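Local coordinates for heme utilization carrier protein (Escherichia coli O157:H7, PDB 6U9J) that probably carries heme in the cytosol as part of heme uptake and anaerobic heme degradation, at residues A[95-107]-A[118-130]. Sequence-based numbering, arbitrary orientation. Where two conformers were deposited one is given.
Sequences HIKAENCTHIALI and SILFFNKEGSAML
Strands 103-107 and 118-122 run antiparallel, tied by paired backbone bonds between A105 and L120 and between I107 and S118. Toward the open end the ladder continues with F122 N to H103 O at 2.8 Å, then with T102 N, which reaches F122 O at a less straight angle of 143°. On one face of the sheet the branched I104 lies alongside I119, CG2 to CG2 at 3.7 Å, and its other branch rests against F121 CD2. C101 brings its sulfur to the rim of the same ring: SG stands anti to the backbone N (chi1 178°) and comes 4.0 Å from F121 CD2, almost in the ring plane. The other face carries F122, whose edge takes A105 CB at 3.8 Å from CE1; the small methyl fits beside the broad ring. Farther along, I107 CD1 meets L120 CD2.

Beside the hairpin, M129, at the corner that follows, bends at chi3, its CE 3.6 Å from I96 CG2 and its sulfur beside C101; the unbranched, flexible thioether lets one side chain touch both. F121 faces both M129 and L130 in a classic beta bulge. One water joins N100 O to K124 N; another links T102 OG1, H103 ND1 and N123 O. N123 OD1 accepts from S127 N, helping hold the type I turn 123-126, where a side chain at the positive phi of G126 (81°) would press on E125 O, which suits glycine.

Helix 26-31 packs on A105 and I107, and helix 144-157 on L106, while N100 ND2 bonds D65 of the second subunit. The backbone ladder makes the antiparallel beta hairpin 103-111/114-122, two interior strands of the six-stranded sheet of this ChuX/HutX-family protein.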
loop_
_atom_site.group_PDB
_atom_site.type_symbol
_atom_site.label_atom_id
_atom_site.label_comp_id
_atom_site.label_asym_id
_atom_site.label_seq_id
_atom_site.Cartn_x
_atom_site.Cartn_y
_atom_site.Cartn_z
ATOM N N HIS A 95 1.897 1.743 9.310
ATOM C CA HIS A 95 0.961 2.227 10.312
ATOM C C HIS A 95 -0.422 2.392 9.706
ATOM O O HIS A 95 -0.567 2.688 8.517
ATOM C CB HIS A 95 1.416 3.563 10.913
ATOM C CG HIS A 95 2.897 3.754 10.894
ATOM N ND1 HIS A 95 3.732 3.251 11.869
ATOM C CD2 HIS A 95 3.696 4.354 9.984
ATOM C CE1 HIS A 95 4.982 3.558 11.571
ATOM N NE2 HIS A 95 4.987 4.222 10.431
ATOM N N ILE A 96 -1.433 2.213 10.552
ATOM C CA ILE A 96 -2.834 2.303 10.157
ATOM C C ILE A 96 -3.521 3.301 11.080
ATOM O O ILE A 96 -3.357 3.236 12.298
ATOM C CB ILE A 96 -3.554 0.942 10.233
ATOM C CG1 ILE A 96 -2.914 -0.057 9.266
ATOM C CG2 ILE A 96 -5.039 1.106 9.900
ATOM C CD1 ILE A 96 -3.280 -1.494 9.577
ATOM N N LYS A 97 -4.293 4.212 10.491
ATOM C CA LYS A 97 -5.121 5.105 11.311
ATOM C C LYS A 97 -6.359 4.307 11.716
ATOM O O LYS A 97 -7.457 4.462 11.174
ATOM C CB LYS A 97 -5.474 6.378 10.552
ATOM C CG LYS A 97 -4.278 7.264 10.263
ATOM C CD LYS A 97 -4.666 8.492 9.458
ATOM C CE LYS A 97 -3.419 9.261 9.044
ATOM N NZ LYS A 97 -3.727 10.325 8.044
ATOM N N ALA A 98 -6.169 3.423 12.696
ATOM C CA ALA A 98 -7.209 2.455 13.042
ATOM C C ALA A 98 -8.444 3.099 13.653
ATOM O O ALA A 98 -9.527 2.517 13.581
ATOM C CB ALA A 98 -6.656 1.403 13.999
ATOM N N GLU A 99 -8.323 4.277 14.273
ATOM C CA GLU A 99 -9.540 4.925 14.741
ATOM C C GLU A 99 -10.361 5.522 13.618
ATOM O O GLU A 99 -11.508 5.930 13.855
ATOM C CB GLU A 99 -9.198 6.024 15.749
ATOM C CG GLU A 99 -8.197 5.579 16.779
ATOM C CD GLU A 99 -8.652 4.363 17.551
ATOM O OE1 GLU A 99 -7.795 3.512 17.868
ATOM O OE2 GLU A 99 -9.862 4.266 17.857
ATOM N N ASN A 100 -9.815 5.587 12.405
ATOM C CA ASN A 100 -10.603 5.942 11.242
ATOM C C ASN A 100 -11.296 4.726 10.635
ATOM O O ASN A 100 -12.064 4.883 9.685
ATOM C CB ASN A 100 -9.720 6.620 10.192
ATOM C CG ASN A 100 -9.637 8.126 10.380
ATOM O OD1 ASN A 100 -10.484 8.722 11.033
ATOM N ND2 ASN A 100 -8.637 8.743 9.769
ATOM N N CYS A 101 -11.060 3.535 11.189
ATOM C CA CYS A 101 -11.775 2.336 10.762
ATOM C C CYS A 101 -13.103 2.291 11.503
ATOM O O CYS A 101 -13.134 2.058 12.718
ATOM C CB CYS A 101 -10.950 1.091 11.058
ATOM S SG CYS A 101 -11.843 -0.418 10.576
ATOM N N THR A 102 -14.202 2.512 10.784
ATOM C CA THR A 102 -15.508 2.517 11.433
ATOM C C THR A 102 -16.274 1.208 11.286
ATOM O O THR A 102 -17.210 0.976 12.062
ATOM C CB THR A 102 -16.371 3.664 10.896
ATOM O OG1 THR A 102 -16.572 3.492 9.491
ATOM C CG2 THR A 102 -15.697 5.018 11.143
ATOM N N HIS A 103 -15.915 0.356 10.317
ATOM C CA HIS A 103 -16.560 -0.938 10.126
ATOM C C HIS A 103 -15.530 -1.930 9.621
ATOM O O HIS A 103 -14.559 -1.551 8.961
ATOM C CB HIS A 103 -17.730 -0.891 9.126
ATOM C CG HIS A 103 -18.851 -0.013 9.579
ATOM N ND1 HIS A 103 -18.936 1.316 9.230
ATOM C CD2 HIS A 103 -19.902 -0.260 10.395
ATOM C CE1 HIS A 103 -20.007 1.846 9.795
ATOM N NE2 HIS A 103 -20.606 0.913 10.514
ATOM N N ILE A 104 -15.764 -3.203 9.942
ATOM C CA ILE A 104 -14.982 -4.330 9.447
ATOM C C ILE A 104 -15.956 -5.390 8.956
ATOM O O ILE A 104 -16.960 -5.664 9.618
ATOM C CB ILE A 104 -14.073 -4.911 10.545
ATOM C CG1 ILE A 104 -13.143 -3.818 11.089
ATOM C CG2 ILE A 104 -13.297 -6.136 10.015
ATOM C CD1 ILE A 104 -12.446 -4.224 12.376
ATOM N N ALA A 105 -15.664 -5.995 7.807
ATOM C CA ALA A 105 -16.515 -7.064 7.299
ATOM C C ALA A 105 -15.698 -8.313 7.022
ATOM O O ALA A 105 -14.574 -8.235 6.527
ATOM C CB ALA A 105 -17.254 -6.647 6.023
ATOM N N LEU A 106 -16.272 -9.467 7.338
ATOM C CA LEU A 106 -15.765 -10.749 6.873
ATOM C C LEU A 106 -16.678 -11.212 5.752
ATOM O O LEU A 106 -17.900 -11.234 5.922
ATOM C CB LEU A 106 -15.730 -11.788 7.997
ATOM C CG LEU A 106 -14.467 -11.775 8.875
ATOM C CD1 LEU A 106 -14.338 -10.474 9.649
ATOM C CD2 LEU A 106 -14.449 -12.968 9.830
ATOM N N ILE A 107 -16.087 -11.541 4.604
ATOM C CA ILE A 107 -16.832 -11.856 3.389
ATOM C C ILE A 107 -16.389 -13.193 2.819
ATOM O O ILE A 107 -15.194 -13.478 2.724
ATOM C CB ILE A 107 -16.635 -10.753 2.330
ATOM C CG1 ILE A 107 -17.151 -9.417 2.864
ATOM C CG2 ILE A 107 -17.337 -11.150 1.007
ATOM C CD1 ILE A 107 -16.612 -8.215 2.107
ATOM N N SER A 118 -12.356 -12.976 2.741
ATOM C CA SER A 118 -11.640 -11.723 2.912
ATOM C C SER A 118 -12.134 -10.972 4.136
ATOM O O SER A 118 -13.255 -11.164 4.615
ATOM C CB SER A 118 -11.797 -10.826 1.675
ATOM O OG SER A 118 -13.148 -10.472 1.471
ATOM N N ILE A 119 -11.260 -10.098 4.639
ATOM C CA ILE A 119 -11.589 -9.131 5.682
ATOM C C ILE A 119 -11.383 -7.745 5.098
ATOM O O ILE A 119 -10.300 -7.448 4.589
ATOM C CB ILE A 119 -10.717 -9.337 6.922
ATOM C CG1 ILE A 119 -10.900 -10.751 7.445
ATOM C CG2 ILE A 119 -11.025 -8.284 8.012
ATOM C CD1 ILE A 119 -9.884 -11.152 8.465
ATOM N N LEU A 120 -12.417 -6.913 5.148
ATOM C CA LEU A 120 -12.373 -5.553 4.629
ATOM C C LEU A 120 -12.459 -4.587 5.797
ATOM O O LEU A 120 -13.338 -4.723 6.656
ATOM C CB LEU A 120 -13.517 -5.276 3.653
ATOM C CG LEU A 120 -13.226 -5.510 2.175
ATOM C CD1 LEU A 120 -12.662 -6.905 1.968
ATOM C CD2 LEU A 120 -14.501 -5.323 1.373
ATOM N N PHE A 121 -11.559 -3.612 5.813
ATOM C CA PHE A 121 -11.578 -2.539 6.798
ATOM C C PHE A 121 -12.090 -1.290 6.103
ATOM O O PHE A 121 -11.544 -0.891 5.071
ATOM C CB PHE A 121 -10.179 -2.287 7.373
ATOM C CG PHE A 121 -9.577 -3.479 8.075
ATOM C CD1 PHE A 121 -8.974 -4.504 7.347
ATOM C CD2 PHE A 121 -9.594 -3.574 9.460
ATOM C CE1 PHE A 121 -8.417 -5.598 7.980
ATOM C CE2 PHE A 121 -9.038 -4.650 10.104
ATOM C CZ PHE A 121 -8.446 -5.677 9.370
ATOM N N PHE A 122 -13.136 -0.681 6.654
ATOM C CA PHE A 122 -13.802 0.459 6.029
ATOM C C PHE A 122 -13.517 1.768 6.755
ATOM O O PHE A 122 -13.460 1.810 7.991
ATOM C CB PHE A 122 -15.318 0.266 6.010
ATOM C CG PHE A 122 -15.774 -0.849 5.138
ATOM C CD1 PHE A 122 -15.886 -2.130 5.646
ATOM C CD2 PHE A 122 -16.077 -0.613 3.817
ATOM C CE1 PHE A 122 -16.312 -3.176 4.838
ATOM C CE2 PHE A 122 -16.503 -1.647 2.998
ATOM C CZ PHE A 122 -16.617 -2.932 3.516
ATOM N N ASN A 123 -13.412 2.848 5.979
ATOM C CA ASN A 123 -13.342 4.186 6.549
ATOM C C ASN A 123 -14.757 4.747 6.707
ATOM O O ASN A 123 -15.754 4.089 6.402
ATOM C CB ASN A 123 -12.447 5.097 5.698
ATOM C CG ASN A 123 -12.953 5.275 4.274
ATOM O OD1 ASN A 123 -14.152 5.255 4.008
ATOM N ND2 ASN A 123 -12.022 5.458 3.346
ATOM N N LYS A 124 -14.852 5.984 7.191
ATOM C CA LYS A 124 -16.161 6.562 7.464
ATOM C C LYS A 124 -16.951 6.894 6.207
ATOM O O LYS A 124 -18.156 7.141 6.309
ATOM C CB LYS A 124 -16.006 7.820 8.318
ATOM C CG LYS A 124 -15.405 9.004 7.582
ATOM C CD LYS A 124 -14.936 10.068 8.571
ATOM C CE LYS A 124 -14.794 11.427 7.908
ATOM N NZ LYS A 124 -13.769 11.429 6.828
ATOM N N GLU A 125 -16.318 6.924 5.035
ATOM C CA GLU A 125 -17.045 7.109 3.788
ATOM C C GLU A 125 -17.592 5.799 3.241
ATOM O O GLU A 125 -18.231 5.804 2.185
ATOM C CB GLU A 125 -16.148 7.759 2.728
ATOM C CG GLU A 125 -15.272 8.901 3.253
ATOM C CD GLU A 125 -16.020 10.220 3.386
ATOM O OE1 GLU A 125 -15.357 11.258 3.601
ATOM O OE2 GLU A 125 -17.265 10.223 3.269
ATOM N N GLY A 126 -17.339 4.682 3.921
ATOM C CA GLY A 126 -17.825 3.400 3.450
ATOM C C GLY A 126 -16.996 2.752 2.369
ATOM O O GLY A 126 -17.475 1.817 1.717
ATOM N N SER A 127 -15.775 3.220 2.138
ATOM C CA SER A 127 -14.871 2.564 1.207
ATOM C C SER A 127 -13.777 1.844 1.985
ATOM O O SER A 127 -13.621 2.019 3.196
ATOM C CB SER A 127 -14.276 3.566 0.206
ATOM O OG SER A 127 -13.864 4.763 0.833
ATOM N N ALA A 128 -13.010 1.024 1.272
ATOM C CA ALA A 128 -12.032 0.158 1.911
ATOM C C ALA A 128 -10.733 0.917 2.157
ATOM O O ALA A 128 -10.242 1.630 1.274
ATOM C CB ALA A 128 -11.780 -1.081 1.042
ATOM N N MET A 129 -10.194 0.791 3.367
ATOM C CA MET A 129 -8.848 1.276 3.635
ATOM C C MET A 129 -7.806 0.167 3.623
ATOM O O MET A 129 -6.617 0.455 3.458
ATOM C CB MET A 129 -8.783 2.035 4.975
ATOM C CG MET A 129 -9.766 1.594 6.039
ATOM S SD MET A 129 -9.587 2.548 7.574
ATOM C CE MET A 129 -7.998 1.931 7.960
ATOM N N LEU A 130 -8.224 -1.093 3.718
ATOM C CA LEU A 130 -7.276 -2.194 3.758
ATOM C C LEU A 130 -8.071 -3.464 3.531
ATOM O O LEU A 130 -9.244 -3.522 3.889
ATOM C CB LEU A 130 -6.544 -2.254 5.104
ATOM C CG LEU A 130 -5.314 -3.146 5.132
ATOM C CD1 LEU A 130 -4.172 -2.536 4.326
ATOM C CD2 LEU A 130 -4.894 -3.393 6.571
HETATM O O HOH W 1 -12.852 7.180 8.670
HETATM O O HOH W 2 -17.980 2.673 7.011
HETATM O O HOH W 3 -14.246 -12.623 -0.276
#